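Local coordinates for protein separin (Saccharomyces cerevisiae, PDB 5U1T) that acts as a caspase-like cysteine protease that cleaves a cohesin subunit at the onset of anaphase, and so triggers chromosome segregation, at residues Leu524-Phe529 against Ile535-Pro540; Asp1534-Lys1539 against Cys1575-Leu1580; Val886-Ser891 against Asn907-His912. All blocks are in the same frame, centred on the assembly; numbering follows the deposited sequence.

Contact 1: Leu524-Phe529 against Ile535-Pro540; sequences LSRMIF and IFDLDP
Arg-526 NH1 makes a long salt bridge to Asp-537 OD1, 3.4 Å, which comes in obliquely to the guanidinium, while OD2 lies at its edge, in plane, 3.6 Å from NH1. The guanidinium and carboxylate planes stand 71° apart, so the two groups do not form the flat, paired-oxygen arrangement that arginine can make with an acid. Asp-537 reaches across because its CG sits between the backbone N and the carbonyl carbon (chi1 68°), which turns the carboxylate back toward the helix. A long, flexible arginine suits this edge of the contact: its chain reaches from the helix toward the loop and bends at chi3 (60°), presenting the charge to Asp-537 while its flat end serves a second purpose.

That second purpose is to form a lid over Leu-538. CD2 of this leucine sits 3.3 Å above the guanidinium plane, over its centre, so one methyl packs on the flat cation, leaving the in-plane N-H groups to point past it. The other branch, Leu-538 CD1, meets Met-527 CG at 3.4 Å, with the two side chains crossing at about a right angle. Leucine fits well here because its fork is divided between two residues adjacent on the helix, Arg-526 and Met-527. Tyr-564 of helix 557-572 touches both Met-527 and Leu-538 and extends the cluster to that helix.

Beyond Leu-538 the chain turns into the next helix: Asp-539 occupies the N-cap position, its OD1 accepting a hydrogen bond from Glu-542 N, and Pro-540, whose missing N-H costs nothing in the first turn of a helix, follows it. The arrangement is a helix-loop-helix connection of the helical domain, in which the loop leaving helix 523-533 folds back on it before an Asp-capped helix 540-543 begins.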
loop_
_atom_site.group_PDB
_atom_site.type_symbol
_atom_site.label_atom_id
_atom_site.label_comp_id
_atom_site.label_asym_id
_atom_site.label_seq_id
_atom_site.Cartn_x
_atom_site.Cartn_y
_atom_site.Cartn_z
ATOM N N LEU A 524 13.474 6.605 30.627
ATOM C CA LEU A 524 13.821 5.597 29.622
ATOM C C LEU A 524 12.882 4.403 29.663
ATOM O O LEU A 524 12.708 3.720 28.659
ATOM C CB LEU A 524 15.263 5.108 29.790
ATOM C CG LEU A 524 16.396 5.957 29.207
ATOM C CD1 LEU A 524 17.730 5.368 29.580
ATOM C CD2 LEU A 524 16.284 6.092 27.699
ATOM N N SER A 525 12.292 4.145 30.833
ATOM C CA SER A 525 11.335 3.062 30.978
ATOM C C SER A 525 9.996 3.479 30.375
ATOM O O SER A 525 9.307 2.683 29.741
ATOM C CB SER A 525 11.173 2.673 32.451
ATOM O OG SER A 525 12.380 2.140 32.955
ATOM N N ARG A 526 9.639 4.740 30.581
ATOM C CA ARG A 526 8.432 5.292 29.998
ATOM C C ARG A 526 8.551 5.380 28.486
ATOM O O ARG A 526 7.560 5.214 27.780
ATOM C CB ARG A 526 8.142 6.660 30.584
ATOM C CG ARG A 526 8.065 6.643 32.077
ATOM C CD ARG A 526 7.711 7.998 32.586
ATOM N NE ARG A 526 6.421 8.402 32.059
ATOM C CZ ARG A 526 5.913 9.622 32.183
ATOM N NH1 ARG A 526 4.720 9.885 31.661
ATOM N NH2 ARG A 526 6.590 10.573 32.820
ATOM N N MET A 527 9.768 5.619 27.994
ATOM C CA MET A 527 10.007 5.718 26.550
ATOM C C MET A 527 9.803 4.390 25.863
ATOM O O MET A 527 9.194 4.335 24.816
ATOM C CB MET A 527 11.406 6.244 26.253
ATOM C CG MET A 527 11.507 7.733 26.449
ATOM S SD MET A 527 13.150 8.423 26.245
ATOM C CE MET A 527 13.413 8.313 24.494
ATOM N N ILE A 528 10.303 3.313 26.453
ATOM C CA ILE A 528 10.041 2.006 25.884
ATOM C C ILE A 528 8.527 1.769 25.915
ATOM O O ILE A 528 7.959 1.296 24.936
ATOM C CB ILE A 528 10.795 0.884 26.620
ATOM C CG1 ILE A 528 12.298 1.021 26.370
ATOM C CG2 ILE A 528 10.336 -0.471 26.123
ATOM C CD1 ILE A 528 13.160 -0.014 27.051
ATOM N N PHE A 529 7.877 2.144 27.018
ATOM C CA PHE A 529 6.433 1.953 27.193
ATOM C C PHE A 529 5.587 2.638 26.109
ATOM O O PHE A 529 4.719 2.022 25.494
ATOM C CB PHE A 529 6.019 2.461 28.569
ATOM C CG PHE A 529 4.585 2.252 28.881
ATOM C CD1 PHE A 529 4.098 0.980 29.133
ATOM C CD2 PHE A 529 3.714 3.329 28.945
ATOM C CE1 PHE A 529 2.755 0.779 29.428
ATOM C CE2 PHE A 529 2.374 3.142 29.245
ATOM C CZ PHE A 529 1.893 1.867 29.489
ATOM N N ILE A 535 1.501 5.498 22.021
ATOM C CA ILE A 535 0.980 6.669 22.704
ATOM C C ILE A 535 2.138 7.459 23.267
ATOM O O ILE A 535 3.020 6.895 23.880
ATOM C CB ILE A 535 0.018 6.290 23.838
ATOM C CG1 ILE A 535 -1.133 5.432 23.301
ATOM C CG2 ILE A 535 -0.506 7.542 24.537
ATOM C CD1 ILE A 535 -2.042 6.159 22.313
ATOM N N PHE A 536 2.146 8.765 23.073
ATOM C CA PHE A 536 3.323 9.540 23.429
ATOM C C PHE A 536 2.949 10.729 24.317
ATOM O O PHE A 536 2.386 11.713 23.857
ATOM C CB PHE A 536 4.052 9.935 22.132
ATOM C CG PHE A 536 4.405 8.727 21.280
ATOM C CD1 PHE A 536 3.507 8.227 20.344
ATOM C CD2 PHE A 536 5.587 8.028 21.491
ATOM C CE1 PHE A 536 3.789 7.086 19.619
ATOM C CE2 PHE A 536 5.882 6.883 20.751
ATOM C CZ PHE A 536 4.976 6.417 19.821
ATOM N N ASP A 537 3.245 10.600 25.609
ATOM C CA ASP A 537 2.823 11.567 26.633
ATOM C C ASP A 537 4.015 12.258 27.341
ATOM O O ASP A 537 3.841 12.945 28.354
ATOM C CB ASP A 537 1.915 10.867 27.678
ATOM C CG ASP A 537 2.670 9.839 28.543
ATOM O OD1 ASP A 537 3.904 9.701 28.389
ATOM O OD2 ASP A 537 2.036 9.164 29.401
ATOM N N LEU A 538 5.224 12.035 26.829
ATOM C CA LEU A 538 6.422 12.617 27.426
ATOM C C LEU A 538 6.661 14.027 26.916
ATOM O O LEU A 538 6.638 14.262 25.726
ATOM C CB LEU A 538 7.642 11.753 27.139
ATOM C CG LEU A 538 7.585 10.308 27.634
ATOM C CD1 LEU A 538 8.958 9.659 27.579
ATOM C CD2 LEU A 538 7.032 10.255 29.057
ATOM N N ASP A 539 6.885 14.972 27.814
ATOM C CA ASP A 539 7.210 16.315 27.378
ATOM C C ASP A 539 8.579 16.324 26.686
ATOM O O ASP A 539 9.544 15.766 27.202
ATOM C CB ASP A 539 7.193 17.290 28.553
ATOM C CG ASP A 539 7.463 18.717 28.114
ATOM O OD1 ASP A 539 8.650 19.066 27.969
ATOM O OD2 ASP A 539 6.501 19.487 27.881
ATOM N N PRO A 540 8.667 16.951 25.506
ATOM C CA PRO A 540 9.923 16.976 24.745
ATOM C C PRO A 540 11.066 17.624 25.518
ATOM O O PRO A 540 12.184 17.106 25.561
ATOM C CB PRO A 540 9.575 17.815 23.518
ATOM C CG PRO A 540 8.394 18.635 23.942
ATOM C CD PRO A 540 7.613 17.752 24.867
#

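Contact 2: Asp1534-Lys1539 against Cys1575-Leu1580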
loop_
_atom_site.group_PDB
_atom_site.type_symbol
_atom_site.label_atom_id
_atom_site.label_comp_id
_atom_site.label_asym_id
_atom_site.label_seq_id
_atom_site.Cartn_x
_atom_site.Cartn_y
_atom_site.Cartn_z
ATOM N N ASP A 1534 -39.125 28.769 -24.806
ATOM C CA ASP A 1534 -40.215 27.851 -25.162
ATOM C C ASP A 1534 -41.104 28.277 -26.334
ATOM O O ASP A 1534 -41.388 27.449 -27.200
ATOM C CB ASP A 1534 -41.074 27.531 -23.910
ATOM C CG ASP A 1534 -42.150 28.569 -23.615
ATOM O OD1 ASP A 1534 -41.832 29.660 -23.099
ATOM O OD2 ASP A 1534 -43.344 28.272 -23.848
ATOM N N LYS A 1535 -41.531 29.536 -26.403
ATOM C CA LYS A 1535 -42.416 29.934 -27.513
ATOM C C LYS A 1535 -41.770 29.725 -28.881
ATOM O O LYS A 1535 -42.399 29.183 -29.791
ATOM C CB LYS A 1535 -42.857 31.398 -27.387
ATOM C CG LYS A 1535 -43.766 31.666 -26.216
ATOM C CD LYS A 1535 -44.161 33.120 -26.128
ATOM C CE LYS A 1535 -45.480 33.226 -25.390
ATOM N NZ LYS A 1535 -46.515 32.437 -26.123
ATOM N N ASP A 1536 -40.517 30.150 -29.019
ATOM C CA ASP A 1536 -39.805 30.070 -30.293
ATOM C C ASP A 1536 -39.505 28.639 -30.724
ATOM O O ASP A 1536 -39.648 28.288 -31.897
ATOM C CB ASP A 1536 -38.505 30.860 -30.208
ATOM C CG ASP A 1536 -38.530 32.095 -31.043
ATOM O OD1 ASP A 1536 -39.615 32.447 -31.567
ATOM O OD2 ASP A 1536 -37.455 32.713 -31.179
ATOM N N ILE A 1537 -39.075 27.816 -29.773
ATOM C CA ILE A 1537 -38.654 26.463 -30.099
ATOM C C ILE A 1537 -39.876 25.630 -30.464
ATOM O O ILE A 1537 -39.813 24.775 -31.354
ATOM C CB ILE A 1537 -37.864 25.801 -28.932
ATOM C CG1 ILE A 1537 -37.269 24.457 -29.369
ATOM C CG2 ILE A 1537 -38.735 25.637 -27.686
ATOM C CD1 ILE A 1537 -36.325 24.556 -30.532
ATOM N N ASP A 1538 -40.993 25.909 -29.792
ATOM C CA ASP A 1538 -42.242 25.217 -30.063
ATOM C C ASP A 1538 -42.829 25.640 -31.398
ATOM O O ASP A 1538 -43.478 24.831 -32.055
ATOM C CB ASP A 1538 -43.241 25.459 -28.942
ATOM C CG ASP A 1538 -42.869 24.726 -27.678
ATOM O OD1 ASP A 1538 -41.984 23.838 -27.743
ATOM O OD2 ASP A 1538 -43.464 25.037 -26.620
ATOM N N LYS A 1539 -42.606 26.899 -31.793
ATOM C CA LYS A 1539 -42.886 27.335 -33.163
ATOM C C LYS A 1539 -42.129 26.401 -34.113
ATOM O O LYS A 1539 -42.717 25.830 -35.028
ATOM C CB LYS A 1539 -42.469 28.797 -33.406
ATOM C CG LYS A 1539 -43.483 29.877 -33.018
ATOM C CD LYS A 1539 -43.199 31.184 -33.787
ATOM C CE LYS A 1539 -44.323 32.229 -33.663
ATOM N NZ LYS A 1539 -44.468 32.764 -32.267
ATOM N N CYS A 1575 -38.528 30.888 -36.097
ATOM C CA CYS A 1575 -38.135 31.432 -34.819
ATOM C C CYS A 1575 -37.922 32.917 -34.885
ATOM O O CYS A 1575 -37.415 33.412 -35.854
ATOM C CB CYS A 1575 -36.849 30.777 -34.355
ATOM S SG CYS A 1575 -36.949 29.022 -34.017
ATOM N N HIS A 1576 -38.312 33.632 -33.849
ATOM C CA HIS A 1576 -38.117 35.068 -33.827
ATOM C C HIS A 1576 -36.656 35.375 -33.647
ATOM O O HIS A 1576 -36.145 36.303 -34.229
ATOM C CB HIS A 1576 -38.892 35.706 -32.697
ATOM C CG HIS A 1576 -40.237 36.201 -33.101
ATOM N ND1 HIS A 1576 -41.150 36.687 -32.195
ATOM C CD2 HIS A 1576 -40.822 36.290 -34.313
ATOM C CE1 HIS A 1576 -42.240 37.055 -32.834
ATOM N NE2 HIS A 1576 -42.066 36.826 -34.121
ATOM N N LEU A 1577 -35.989 34.628 -32.787
ATOM C CA LEU A 1577 -34.574 34.816 -32.614
ATOM C C LEU A 1577 -34.028 33.787 -33.543
ATOM O O LEU A 1577 -34.056 32.616 -33.275
ATOM C CB LEU A 1577 -34.151 34.582 -31.187
ATOM C CG LEU A 1577 -34.563 35.763 -30.328
ATOM C CD1 LEU A 1577 -33.731 35.844 -29.080
ATOM C CD2 LEU A 1577 -34.428 37.045 -31.104
ATOM N N ARG A 1578 -33.566 34.231 -34.692
ATOM C CA ARG A 1578 -33.085 33.306 -35.691
ATOM C C ARG A 1578 -31.814 32.570 -35.372
ATOM O O ARG A 1578 -31.571 31.540 -35.945
ATOM C CB ARG A 1578 -32.996 33.973 -37.049
ATOM C CG ARG A 1578 -34.357 34.340 -37.607
ATOM C CD ARG A 1578 -34.258 34.960 -38.985
ATOM N NE ARG A 1578 -35.560 35.372 -39.482
ATOM C CZ ARG A 1578 -35.739 36.044 -40.608
ATOM N NH1 ARG A 1578 -36.954 36.386 -40.986
ATOM N NH2 ARG A 1578 -34.700 36.373 -41.352
ATOM N N TYR A 1579 -30.992 33.086 -34.479
ATOM C CA TYR A 1579 -29.777 32.349 -34.155
ATOM C C TYR A 1579 -29.818 31.725 -32.762
ATOM O O TYR A 1579 -29.648 30.521 -32.654
ATOM C CB TYR A 1579 -28.539 33.246 -34.313
ATOM C CG TYR A 1579 -28.411 33.754 -35.723
ATOM C CD1 TYR A 1579 -29.081 34.900 -36.120
ATOM C CD2 TYR A 1579 -27.679 33.054 -36.679
ATOM C CE1 TYR A 1579 -29.010 35.347 -37.410
ATOM C CE2 TYR A 1579 -27.594 33.503 -37.978
ATOM C CZ TYR A 1579 -28.256 34.656 -38.335
ATOM O OH TYR A 1579 -28.192 35.144 -39.624
ATOM N N LEU A 1580 -30.041 32.515 -31.710
ATOM C CA LEU A 1580 -30.069 31.958 -30.346
ATOM C C LEU A 1580 -31.005 30.747 -30.229
ATOM O O LEU A 1580 -30.705 29.800 -29.509
ATOM C CB LEU A 1580 -30.477 33.012 -29.308
ATOM C CG LEU A 1580 -29.454 34.045 -28.825
ATOM C CD1 LEU A 1580 -29.964 34.767 -27.591
ATOM C CD2 LEU A 1580 -28.071 33.436 -28.572
#
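Hydrogen bonding dominates this contact, and it converges on the carboxylate of Asp-1536. OD1 accepts the backbone N-H of His-1576 and OD2 that of Leu-1577, each with N to O of 2.9 Å and nearly straight at 176°. Both are met on the syn side; Leu-1577 N uses the syn lone pair of OD2, whereas His-1576 N approaches OD1 from 31° out of the carboxylate plane. Aspartate fits because its two oxygens match two successive backbone N-H groups and hold that part of the loop against the helix. Asn-1581 ND2 adds a weak bond to OD2.

Van der Waals packing fills in around this grip. Cys-1575 lays its CB 3.8 Å from Asp-1536 OD2, and its SG lies 3.5 Å from Asp-1536 O; a small side chain lets the loop come close to the helix. Leu-1577 CB also lies 3.8 Å from OD2, while its side chain reaches Arg-1219 and Asp-1223 of helix 1209-1237.

Between chains, Asp-1536 N donates a hydrogen bond to an acidic side chain of the other protein in the assembly, so this first helical turn faces a partner as well as the loop. The contact thus ties helix 1534-1548, which follows strand 1524-1528, to the loop entering the antiparallel edge strand 1585-1589 of the caspase-like peptidase C50 fold.

Contact 3: Val886-Ser891 against Asn907-His912; sequences VKLEQS and NLWKLH
Leu-888 overlaps one face of the Trp-909 indole, making a CH-pi contact at the heart of a helix-helix packing between two short helices, 885-891 and 905-912. CD2 is the methyl that does the work: it lies 4.1 Å from the centroid of the five-membered ring, only 20° off the ring normal, and its closest ring atom is CG at 3.9 Å. CD1, the other branch, extends the overlap along the six-membered ring and comes to 4.0 Å from CE3. With CG swung opposite the backbone nitrogen (chi1 -163°), the leucine reaches outward from its helix; the two side chains cross at about a right angle, with both methyls over one face. A broad, flat tryptophan suits the place, since it offers both methyls a surface without requiring a close meeting of the backbones.

On the opposite face His-912 ND1, one turn further on in the same helix, sits 3.9 Å above the indole plane, offset toward its rim. Thr-876 and Tyr-880 of helix 872-881 touch both Leu-888 and Trp-909.

Beside this buried pair runs a more polar fringe. Glu-889 and Lys-910, both extended beyond CG, cross at about a right angle, and the carboxylate lies against the lysine methylenes, OE1 3.6 Å from Lys-910 CG and OE2 3.7 Å from the same carbon. Opposite charges suit this partly exposed margin, yet the ammonium lies beyond salt-bridge range, with Lys-910 NZ 4.1 Å from Glu-889 OE2.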
loop_
_atom_site.group_PDB
_atom_site.type_symbol
_atom_site.label_atom_id
_atom_site.label_comp_id
_atom_site.label_asym_id
_atom_site.label_seq_id
_atom_site.Cartn_x
_atom_site.Cartn_y
_atom_site.Cartn_z
ATOM N N VAL A 886 15.711 23.746 -14.673
ATOM C CA VAL A 886 17.150 23.838 -14.493
ATOM C C VAL A 886 17.517 23.251 -13.125
ATOM O O VAL A 886 18.362 22.348 -13.025
ATOM C CB VAL A 886 17.651 25.302 -14.621
ATOM C CG1 VAL A 886 17.874 25.657 -16.074
ATOM C CG2 VAL A 886 16.652 26.266 -13.973
ATOM N N LYS A 887 16.853 23.751 -12.085
ATOM C CA LYS A 887 17.080 23.297 -10.722
ATOM C C LYS A 887 16.755 21.802 -10.606
ATOM O O LYS A 887 17.305 21.108 -9.743
ATOM C CB LYS A 887 16.248 24.132 -9.743
ATOM C CG LYS A 887 16.713 24.049 -8.291
ATOM C CD LYS A 887 16.230 25.254 -7.485
ATOM C CE LYS A 887 16.686 26.578 -8.132
ATOM N NZ LYS A 887 18.175 26.863 -7.966
ATOM N N LEU A 888 15.896 21.315 -11.505
ATOM C CA LEU A 888 15.464 19.915 -11.530
ATOM C C LEU A 888 16.556 18.942 -11.954
ATOM O O LEU A 888 17.022 18.151 -11.139
ATOM C CB LEU A 888 14.267 19.750 -12.454
ATOM C CG LEU A 888 13.414 18.487 -12.330
ATOM C CD1 LEU A 888 12.119 18.678 -13.126
ATOM C CD2 LEU A 888 14.120 17.200 -12.771
ATOM N N GLU A 889 16.937 18.970 -13.233
ATOM C CA GLU A 889 17.931 18.021 -13.761
ATOM C C GLU A 889 19.264 18.149 -13.040
ATOM O O GLU A 889 20.129 17.284 -13.173
ATOM C CB GLU A 889 18.142 18.190 -15.282
ATOM C CG GLU A 889 17.436 17.093 -16.130
ATOM C CD GLU A 889 17.526 17.305 -17.649
ATOM O OE1 GLU A 889 16.485 17.566 -18.306
ATOM O OE2 GLU A 889 18.634 17.185 -18.208
ATOM N N GLN A 890 19.421 19.195 -12.238
ATOM C CA GLN A 890 20.660 19.375 -11.522
ATOM C C GLN A 890 20.606 19.011 -10.035
ATOM O O GLN A 890 21.643 18.801 -9.399
ATOM C CB GLN A 890 21.117 20.807 -11.682
ATOM C CG GLN A 890 22.621 20.940 -11.512
ATOM C CD GLN A 890 23.396 20.823 -12.809
ATOM O OE1 GLN A 890 22.890 21.156 -13.902
ATOM N NE2 GLN A 890 24.647 20.342 -12.699
ATOM N N SER A 891 19.413 18.944 -9.456
ATOM C CA SER A 891 19.307 18.392 -8.113
ATOM C C SER A 891 19.333 16.862 -8.209
ATOM O O SER A 891 19.595 16.162 -7.232
ATOM C CB SER A 891 18.053 18.895 -7.406
ATOM O OG SER A 891 16.903 18.513 -8.111
ATOM N N ASN A 907 17.410 10.588 -17.151
ATOM C CA ASN A 907 16.939 10.371 -18.513
ATOM C C ASN A 907 15.426 10.242 -18.647
ATOM O O ASN A 907 14.851 10.627 -19.669
ATOM C CB ASN A 907 17.600 9.130 -19.085
ATOM C CG ASN A 907 18.829 9.473 -19.873
ATOM O OD1 ASN A 907 18.989 10.622 -20.305
ATOM N ND2 ASN A 907 19.712 8.496 -20.066
ATOM N N LEU A 908 14.789 9.680 -17.622
ATOM C CA LEU A 908 13.338 9.610 -17.574
ATOM C C LEU A 908 12.776 11.019 -17.521
ATOM O O LEU A 908 11.817 11.343 -18.230
ATOM C CB LEU A 908 12.879 8.793 -16.379
ATOM C CG LEU A 908 11.388 8.499 -16.265
ATOM C CD1 LEU A 908 10.879 7.933 -17.556
ATOM C CD2 LEU A 908 11.196 7.508 -15.162
ATOM N N TRP A 909 13.399 11.869 -16.708
ATOM C CA TRP A 909 12.985 13.265 -16.634
ATOM C C TRP A 909 13.254 14.025 -17.933
ATOM O O TRP A 909 12.565 15.005 -18.241
ATOM C CB TRP A 909 13.659 13.968 -15.453
ATOM C CG TRP A 909 12.822 13.822 -14.216
ATOM C CD1 TRP A 909 13.080 13.035 -13.126
ATOM C CD2 TRP A 909 11.544 14.427 -13.979
ATOM N NE1 TRP A 909 12.051 13.128 -12.226
ATOM C CE2 TRP A 909 11.098 13.978 -12.718
ATOM C CE3 TRP A 909 10.737 15.306 -14.707
ATOM C CZ2 TRP A 909 9.878 14.384 -12.170
ATOM C CZ3 TRP A 909 9.520 15.712 -14.150
ATOM C CH2 TRP A 909 9.107 15.251 -12.901
ATOM N N LYS A 910 14.243 13.582 -18.703
ATOM C CA LYS A 910 14.482 14.204 -20.004
ATOM C C LYS A 910 13.283 13.916 -20.907
ATOM O O LYS A 910 12.699 14.834 -21.475
ATOM C CB LYS A 910 15.793 13.717 -20.609
ATOM C CG LYS A 910 16.976 14.518 -20.106
ATOM C CD LYS A 910 18.312 13.886 -20.440
ATOM C CE LYS A 910 19.428 14.675 -19.749
ATOM N NZ LYS A 910 20.840 14.272 -20.082
ATOM N N LEU A 911 12.887 12.646 -20.967
ATOM C CA LEU A 911 11.649 12.247 -21.629
ATOM C C LEU A 911 10.400 13.012 -21.157
ATOM O O LEU A 911 9.551 13.313 -21.973
ATOM C CB LEU A 911 11.405 10.745 -21.465
ATOM C CG LEU A 911 12.517 9.808 -21.913
ATOM C CD1 LEU A 911 12.023 8.381 -22.039
ATOM C CD2 LEU A 911 13.107 10.281 -23.215
ATOM N N HIS A 912 10.260 13.328 -19.870
ATOM C CA HIS A 912 9.071 14.087 -19.451
ATOM C C HIS A 912 9.141 15.539 -19.900
ATOM O O HIS A 912 8.124 16.224 -20.002
ATOM C CB HIS A 912 8.866 14.051 -17.934
ATOM C CG HIS A 912 8.410 12.728 -17.418
ATOM N ND1 HIS A 912 8.763 12.257 -16.172
ATOM C CD2 HIS A 912 7.645 11.766 -17.982
ATOM C CE1 HIS A 912 8.239 11.055 -15.992
ATOM N NE2 HIS A 912 7.554 10.736 -17.074
#

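The three contacts follow one another along an elongated chain, in the order contact 1, contact 3, contact 2, and never touch. Contacts 1 and 3 belong to the helical part, with centres about 44 Å apart and nearest atoms about 32 Å apart; neither lies near the annotated active site. Contact 2 lies far along the chain, in the catalytic part, its centre about 77 Å from that of contact 1 and about 57 Å from that of contact 3; the gaps between nearest atoms are about 63 Å and about 41 Å. It alone lies near the probable catalytic residue, the side chain of Asp-1536 being about 11 Å from that of Cys-1497.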